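Local coordinates for nucleoside 2-deoxyribosyltransferase (Enterococcus faecalis, PDB 7M5H), which probably hydrolyses the N-glycosidic bond of 5-hydroxymethyl-dUMP and belongs to the nucleoside 2-deoxyribosyltransferase family, at residues G85-I90 with L134-L139. Residues are numbered along the deposited sequence; the frame is centred on the assembly and turned at random.
Sequences GVASEI and LYTVGL
I90 leans from helix 84-96 onto T136 and L139 of helix 134-141, and together with T136 it carries most of this apolar, buried contact. Its CB points at the partner helix and splits there. I90 CG2, set anti to the backbone N (chi1 -71°), lies 4.1 Å from L139 CB and equally near the carbonyl O of T136, so the methyl sits against one turn of the helix. The other branch runs extended through CG1 to CD1, and I90 CD1 meets CG2 of T136 at 3.7 Å, the two side chains crossing at about a right angle. One turn earlier, A87 CB comes within 4.2 Å of T136 OG1, a plain van der Waals approach. With chi1 -54° in T136, OG1 lies beside the backbone N and hydrogen-bonds to S88 OG of the second subunit, while the methyl meets I90. No hydrogen bond joins the two segments; their axes approach to 10.0 Å at 43°. I90 also touches A75 of strand 72-76, and T136 touches I82 in a loop. Helix 134-141, just before strand 144-147, outermost in this chain's parallel Rossmann-like sheet, thus packs beside helix 84-96, which connects strands 72-76 and 100-103; both helices contribute to the interface with the second subunit.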
loop_
_atom_site.group_PDB
_atom_site.type_symbol
_atom_site.label_atom_id
_atom_site.label_comp_id
_atom_site.label_asym_id
_atom_site.label_seq_id
_atom_site.Cartn_x
_atom_site.Cartn_y
_atom_site.Cartn_z
ATOM N N GLY B 85 -1.674 -11.095 -0.426
ATOM C CA GLY B 85 -1.690 -12.533 -0.635
ATOM C C GLY B 85 -0.638 -13.248 0.191
ATOM O O GLY B 85 -0.903 -14.305 0.773
ATOM N N VAL B 86 0.568 -12.679 0.259
ATOM C CA VAL B 86 1.628 -13.260 1.079
ATOM C C VAL B 86 1.227 -13.263 2.547
ATOM O O VAL B 86 1.438 -14.249 3.263
ATOM C CB VAL B 86 2.951 -12.501 0.858
ATOM C CG1 VAL B 86 4.022 -12.992 1.822
ATOM C CG2 VAL B 86 3.407 -12.652 -0.578
ATOM N N ALA B 87 0.641 -12.158 3.018
ATOM C CA ALA B 87 0.210 -12.085 4.410
ATOM C C ALA B 87 -0.833 -13.152 4.721
ATOM O O ALA B 87 -0.789 -13.780 5.785
ATOM C CB ALA B 87 -0.337 -10.690 4.716
ATOM N N SER B 88 -1.775 -13.376 3.801
ATOM C CA SER B 88 -2.771 -14.424 4.007
ATOM C C SER B 88 -2.134 -15.807 3.979
ATOM O O SER B 88 -2.490 -16.676 4.783
ATOM C CB SER B 88 -3.873 -14.319 2.952
ATOM O OG SER B 88 -4.656 -13.155 3.146
ATOM N N GLU B 89 -1.192 -16.030 3.057
ATOM C CA GLU B 89 -0.507 -17.318 2.996
ATOM C C GLU B 89 0.302 -17.583 4.258
ATOM O O GLU B 89 0.420 -18.738 4.686
ATOM C CB GLU B 89 0.393 -17.376 1.761
ATOM C CG GLU B 89 -0.365 -17.547 0.452
ATOM C CD GLU B 89 0.524 -17.398 -0.770
ATOM O OE1 GLU B 89 1.559 -16.706 -0.676
ATOM O OE2 GLU B 89 0.186 -17.975 -1.825
ATOM N N ILE B 90 0.865 -16.536 4.863
ATOM C CA ILE B 90 1.568 -16.699 6.134
ATOM C C ILE B 90 0.595 -17.129 7.224
ATOM O O ILE B 90 0.901 -18.006 8.040
ATOM C CB ILE B 90 2.304 -15.398 6.507
ATOM C CG1 ILE B 90 3.499 -15.175 5.577
ATOM C CG2 ILE B 90 2.751 -15.422 7.965
ATOM C CD1 ILE B 90 4.168 -13.828 5.757
ATOM N N LEU B 134 3.239 -5.870 12.442
ATOM C CA LEU B 134 3.877 -6.746 13.415
ATOM C C LEU B 134 3.063 -7.993 13.725
ATOM O O LEU B 134 3.610 -8.939 14.303
ATOM C CB LEU B 134 4.161 -5.978 14.705
ATOM C CG LEU B 134 5.224 -4.889 14.555
ATOM C CD1 LEU B 134 5.496 -4.223 15.887
ATOM C CD2 LEU B 134 6.500 -5.474 13.972
ATOM N N TYR B 135 1.776 -8.023 13.375
ATOM C CA TYR B 135 1.030 -9.268 13.514
ATOM C C TYR B 135 1.525 -10.303 12.512
ATOM O O TYR B 135 1.770 -11.461 12.868
ATOM C CB TYR B 135 -0.470 -9.030 13.341
ATOM C CG TYR B 135 -1.266 -10.317 13.409
ATOM C CD1 TYR B 135 -1.495 -10.947 14.624
ATOM C CD2 TYR B 135 -1.768 -10.911 12.258
ATOM C CE1 TYR B 135 -2.208 -12.130 14.693
ATOM C CE2 TYR B 135 -2.484 -12.094 12.319
ATOM C CZ TYR B 135 -2.702 -12.697 13.539
ATOM O OH TYR B 135 -3.411 -13.872 13.611
ATOM N N THR B 136 1.682 -9.896 11.249
ATOM C CA THR B 136 2.216 -10.801 10.238
ATOM C C THR B 136 3.627 -11.253 10.593
ATOM O O THR B 136 3.958 -12.438 10.466
ATOM C CB THR B 136 2.204 -10.123 8.867
ATOM O OG1 THR B 136 0.883 -9.642 8.580
ATOM C CG2 THR B 136 2.625 -11.105 7.783
ATOM N N VAL B 137 4.470 -10.322 11.045
ATOM C CA VAL B 137 5.833 -10.671 11.435
ATOM C C VAL B 137 5.821 -11.660 12.593
ATOM O O VAL B 137 6.568 -12.646 12.594
ATOM C CB VAL B 137 6.630 -9.400 11.787
ATOM C CG1 VAL B 137 7.950 -9.765 12.453
ATOM C CG2 VAL B 137 6.872 -8.567 10.538
ATOM N N GLY B 138 4.969 -11.418 13.591
ATOM C CA GLY B 138 4.937 -12.293 14.752
ATOM C C GLY B 138 4.579 -13.724 14.401
ATOM O O GLY B 138 5.141 -14.668 14.962
ATOM N N LEU B 139 3.645 -13.906 13.462
ATOM C CA LEU B 139 3.279 -15.255 13.035
ATOM C C LEU B 139 4.476 -15.990 12.446
ATOM O O LEU B 139 4.624 -17.204 12.631
ATOM C CB LEU B 139 2.136 -15.196 12.020
ATOM C CG LEU B 139 0.774 -14.719 12.528
ATOM C CD1 LEU B 139 -0.261 -14.769 11.417
ATOM C CD2 LEU B 139 0.323 -15.554 13.714
#